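Local coordinates for Tb427.07.360- putative uncharacterized metacyclic invariant surface protein from Trypanosoma brucei (Trypanosoma brucei, PDB 5VTL) that is of unknown function but is probably an invariant surface protein of metacyclic trypanosomes, built as an extended bundle of long helices, at residues C45-A48 / V49-A52; A122-A125 / R126-A129. All coordinates share one frame; numbering follows the deposited sequence.

Contact 1: residues C45-A48 / V49-A52; sequences CQDA and VRRA
Asp47 and Arg50, one turn apart on helix 4-58, form a salt bridge along its outer side. The two side chains lie side by side and point the same way. Asp47 OD1 accepts a hydrogen bond from Arg50 NH2 at 2.7 Å. The bond is fairly straight, with an angle of 159° at the hydrogen. NH2 meets OD1 from above the carboxylate plane, while OD1 lies at the edge of the guanidinium, in its plane.

The Arg50 side chain can be followed outward. Arg50 CB packs on Asp47 O at 3.5 Å. CG leaves anti to the backbone N (chi1 -179°), and the chain then bends at chi3. That bend turns the guanidinium back along the helix, with one face over Asp47 O. Arg50 NE donates to a water oxygen at 3.0 Å, and the same water donates to Asp47 OD1. Arg50 CZ lies 3.5 Å from Asp47 OD1, and NH2 carries the salt bridge. The water and the salt bridge together hold the rotation of the guanidinium. NH1 turns to Asp54, with which it makes a long, weak ion pair.

This is an i to i+3 ion pair on a regular alpha helix. The helix is one of the three long rods of the bundle. Its backbone keeps i to i+4 bonds, such as Arg51 N to Asp47 O at 2.9 Å. The face with Cys45 and Ala48 is buried: Cys45 touches Leu73 of helix 63-102, and Cys45 and Ala48 both touch Ala198 of helix 157-209.

Arg51 crosses Asp47 by the second carboxylate oxygen, OD2. Arg51 CG sits 3.2 Å from Asp47 O and Arg51 CD 3.6 Å from Asp47 OD2. Its NH1 makes a salt bridge with Glu206, tying helix 4-58 to helix 157-209.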
loop_
_atom_site.group_PDB
_atom_site.type_symbol
_atom_site.label_atom_id
_atom_site.label_comp_id
_atom_site.label_asym_id
_atom_site.label_seq_id
_atom_site.Cartn_x
_atom_site.Cartn_y
_atom_site.Cartn_z
ATOM N N CYS A 45 -0.592 6.544 -25.390
ATOM C CA CYS A 45 -0.179 7.883 -25.813
ATOM C C CYS A 45 0.695 7.811 -27.040
ATOM O O CYS A 45 0.598 8.643 -27.911
ATOM C CB CYS A 45 0.591 8.611 -24.711
ATOM S SG CYS A 45 -0.445 9.088 -23.339
ATOM N N GLN A 46 1.591 6.830 -27.094
ATOM C CA GLN A 46 2.421 6.645 -28.272
ATOM C C GLN A 46 1.580 6.394 -29.515
ATOM O O GLN A 46 1.891 6.911 -30.602
ATOM C CB GLN A 46 3.401 5.489 -28.024
ATOM C CG GLN A 46 4.523 5.891 -27.070
ATOM C CD GLN A 46 5.408 4.727 -26.714
ATOM O OE1 GLN A 46 4.914 3.662 -26.370
ATOM N NE2 GLN A 46 6.717 4.923 -26.783
ATOM N N ASP A 47 0.503 5.625 -29.351
ATOM C CA ASP A 47 -0.412 5.295 -30.448
ATOM C C ASP A 47 -1.141 6.554 -30.913
ATOM O O ASP A 47 -1.351 6.777 -32.107
ATOM C CB ASP A 47 -1.438 4.263 -29.987
ATOM C CG ASP A 47 -2.294 3.713 -31.140
ATOM O OD1 ASP A 47 -1.730 3.170 -32.109
ATOM O OD2 ASP A 47 -3.531 3.829 -31.072
ATOM N N ALA A 48 -1.511 7.380 -29.944
ATOM C CA ALA A 48 -2.278 8.586 -30.204
ATOM C C ALA A 48 -1.393 9.538 -30.990
ATOM O O ALA A 48 -1.848 10.151 -31.958
ATOM C CB ALA A 48 -2.752 9.204 -28.874
ATOM N N VAL A 49 -0.118 9.637 -30.600
ATOM C CA VAL A 49 0.826 10.493 -31.315
ATOM C C VAL A 49 0.949 10.002 -32.765
ATOM O O VAL A 49 0.891 10.792 -33.698
ATOM C CB VAL A 49 2.227 10.564 -30.613
ATOM C CG1 VAL A 49 3.282 11.160 -31.511
ATOM C CG2 VAL A 49 2.158 11.393 -29.307
ATOM N N ARG A 50 1.105 8.699 -32.958
ATOM C CA ARG A 50 1.174 8.156 -34.318
ATOM C C ARG A 50 -0.069 8.519 -35.118
ATOM O O ARG A 50 0.023 8.963 -36.263
ATOM C CB ARG A 50 1.352 6.638 -34.298
ATOM C CG ARG A 50 1.450 6.026 -35.694
ATOM C CD ARG A 50 1.378 4.522 -35.675
ATOM N NE ARG A 50 0.195 4.033 -34.978
ATOM C CZ ARG A 50 -1.038 4.050 -35.474
ATOM N NH1 ARG A 50 -1.270 4.558 -36.671
ATOM N NH2 ARG A 50 -2.047 3.580 -34.756
ATOM N N ARG A 51 -1.236 8.333 -34.523
ATOM C CA ARG A 51 -2.480 8.651 -35.206
ATOM C C ARG A 51 -2.570 10.114 -35.612
ATOM O O ARG A 51 -2.960 10.443 -36.733
ATOM C CB ARG A 51 -3.651 8.275 -34.314
ATOM C CG ARG A 51 -3.841 6.770 -34.162
ATOM C CD ARG A 51 -4.871 6.482 -33.111
ATOM N NE ARG A 51 -6.170 7.076 -33.429
ATOM C CZ ARG A 51 -7.200 7.124 -32.582
ATOM N NH1 ARG A 51 -8.357 7.656 -32.955
ATOM N NH2 ARG A 51 -7.074 6.640 -31.352
ATOM N N ALA A 52 -2.204 10.995 -34.694
ATOM C CA ALA A 52 -2.252 12.428 -34.951
ATOM C C ALA A 52 -1.262 12.819 -36.033
ATOM O O ALA A 52 -1.574 13.629 -36.906
ATOM C CB ALA A 52 -1.978 13.188 -33.661
HETATM O O HOH W 1 1.373 2.941 -32.468
#

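Contact 2: residues A122-A125 / R126-A129; sequences ASTA and RRIA
Thr124 meets both Arg127 and Ile128 at the start of the short helix 123-130. Its two branches divide the work. The methyl Thr124 CG2 stands anti to the backbone N and lies 3.8 Å from Ile128 CD1. Ile128 CG1 also packs close on the backbone, 3.2 Å from Thr124 O. This is the tight part, mostly aliphatic carbon packed on carbon and on a backbone oxygen. It continues into helix 4-58, where Thr124 touches Val4 and Ile128 touches Val7 and Ser8. Ala129 is buried against Val7 and against Val115 of helix 105-116.

The polar side is looser. Thr124 OG1 is 2.8 Å from Arg127 NH2, but the angle at the hydrogen is only 121°, so the hydrogen bond is weak. The Arg127 chain bends at chi3 (64°) and folds back over the helix start. One face of its guanidinium then lies over Thr124 CA. A water sits at the guanidinium edge and accepts from Arg127 NH1 at 3.2 Å. It also bonds Ser123 OG at 2.8 Å and Thr124 OG1, joining all three side chains.

Ala122 holds the N-cap position, and Ala122 O accepts from Arg126 N at 3.1 Å. An alanine has no side-chain acceptor with which to cap the first backbone N-H groups. The Arg126 side chain leads away, and its NE bonds Ala116 O.

The chemistry is consistent with Thr124 and Ile128 packing this helix start on helix 4-58. Arg127, held by a weak bond, a shared water and packing over Thr124 CA, is probably less firmly fixed.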
loop_
_atom_site.group_PDB
_atom_site.type_symbol
_atom_site.label_atom_id
_atom_site.label_comp_id
_atom_site.label_asym_id
_atom_site.label_seq_id
_atom_site.Cartn_x
_atom_site.Cartn_y
_atom_site.Cartn_z
ATOM N N ALA A 122 -9.199 -15.978 34.345
ATOM C CA ALA A 122 -10.626 -16.066 34.062
ATOM C C ALA A 122 -10.912 -16.844 32.785
ATOM O O ALA A 122 -10.117 -16.845 31.845
ATOM C CB ALA A 122 -11.240 -14.655 33.989
ATOM N N SER A 123 -12.042 -17.546 32.778
ATOM C CA SER A 123 -12.426 -18.414 31.662
ATOM C C SER A 123 -12.279 -17.750 30.278
ATOM O O SER A 123 -11.640 -18.293 29.373
ATOM C CB SER A 123 -13.857 -18.927 31.879
ATOM O OG SER A 123 -14.785 -17.853 32.027
ATOM N N THR A 124 -12.853 -16.566 30.106
ATOM C CA THR A 124 -12.892 -15.941 28.789
ATOM C C THR A 124 -11.516 -15.434 28.381
ATOM O O THR A 124 -11.158 -15.478 27.195
ATOM C CB THR A 124 -13.936 -14.807 28.727
ATOM O OG1 THR A 124 -15.234 -15.381 28.929
ATOM C CG2 THR A 124 -13.925 -14.115 27.351
ATOM N N ALA A 125 -10.733 -15.011 29.372
ATOM C CA ALA A 125 -9.350 -14.592 29.124
ATOM C C ALA A 125 -8.526 -15.734 28.550
ATOM O O ALA A 125 -7.810 -15.563 27.552
ATOM C CB ALA A 125 -8.739 -14.095 30.372
ATOM N N ARG A 126 -8.646 -16.903 29.169
ATOM C CA ARG A 126 -7.964 -18.098 28.679
ATOM C C ARG A 126 -8.463 -18.511 27.302
ATOM O O ARG A 126 -7.689 -18.930 26.442
ATOM C CB ARG A 126 -8.162 -19.245 29.656
ATOM C CG ARG A 126 -7.555 -18.985 31.042
ATOM C CD ARG A 126 -7.655 -20.248 31.930
ATOM N NE ARG A 126 -6.701 -21.252 31.502
ATOM C CZ ARG A 126 -6.564 -22.442 32.071
ATOM N NH1 ARG A 126 -7.374 -22.785 33.057
ATOM N NH2 ARG A 126 -5.673 -23.302 31.611
ATOM N N ARG A 127 -9.758 -18.375 27.066
ATOM C CA ARG A 127 -10.328 -18.790 25.790
ATOM C C ARG A 127 -9.807 -17.926 24.653
ATOM O O ARG A 127 -9.423 -18.404 23.592
ATOM C CB ARG A 127 -11.855 -18.715 25.831
ATOM C CG ARG A 127 -12.499 -19.115 24.536
ATOM C CD ARG A 127 -13.973 -19.476 24.769
ATOM N NE ARG A 127 -14.717 -18.315 25.220
ATOM C CZ ARG A 127 -15.197 -18.105 26.448
ATOM N NH1 ARG A 127 -15.064 -18.978 27.439
ATOM N NH2 ARG A 127 -15.835 -16.977 26.673
ATOM N N ILE A 128 -9.792 -16.629 24.891
ATOM C CA ILE A 128 -9.301 -15.700 23.888
ATOM C C ILE A 128 -7.825 -15.971 23.636
ATOM O O ILE A 128 -7.381 -16.009 22.485
ATOM C CB ILE A 128 -9.515 -14.258 24.363
ATOM C CG1 ILE A 128 -11.015 -13.951 24.404
ATOM C CG2 ILE A 128 -8.773 -13.238 23.449
ATOM C CD1 ILE A 128 -11.305 -12.609 25.092
ATOM N N ALA A 129 -7.071 -16.171 24.714
ATOM C CA ALA A 129 -5.626 -16.401 24.588
ATOM C C ALA A 129 -5.357 -17.679 23.804
ATOM O O ALA A 129 -4.505 -17.713 22.906
ATOM C CB ALA A 129 -4.957 -16.481 25.951
HETATM O O HOH W 2 -16.703 -18.066 30.009
#

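How the contacts relate
Contact 1 (45-52) and contact 2 (122-129) lie on opposite sides of the centre of the chain. Their centres are 65 Å apart and their nearest atoms about 53 Å apart, so they do not touch. Contact 1 comes first along the chain, near the end of helix 4-58. Contact 2 follows on helix 123-130, a short helix after helices 63-102 and 105-116. Helix 4-58 still links them: it carries contact 1, and its start near Val4 and Val7 packs against contact 2. The two therefore sample different ends of one extended helical molecule, a long-helix shaft and a smaller-helix end, both belonging to the glutamic acid/alanine-rich protein family of Trypanosoma.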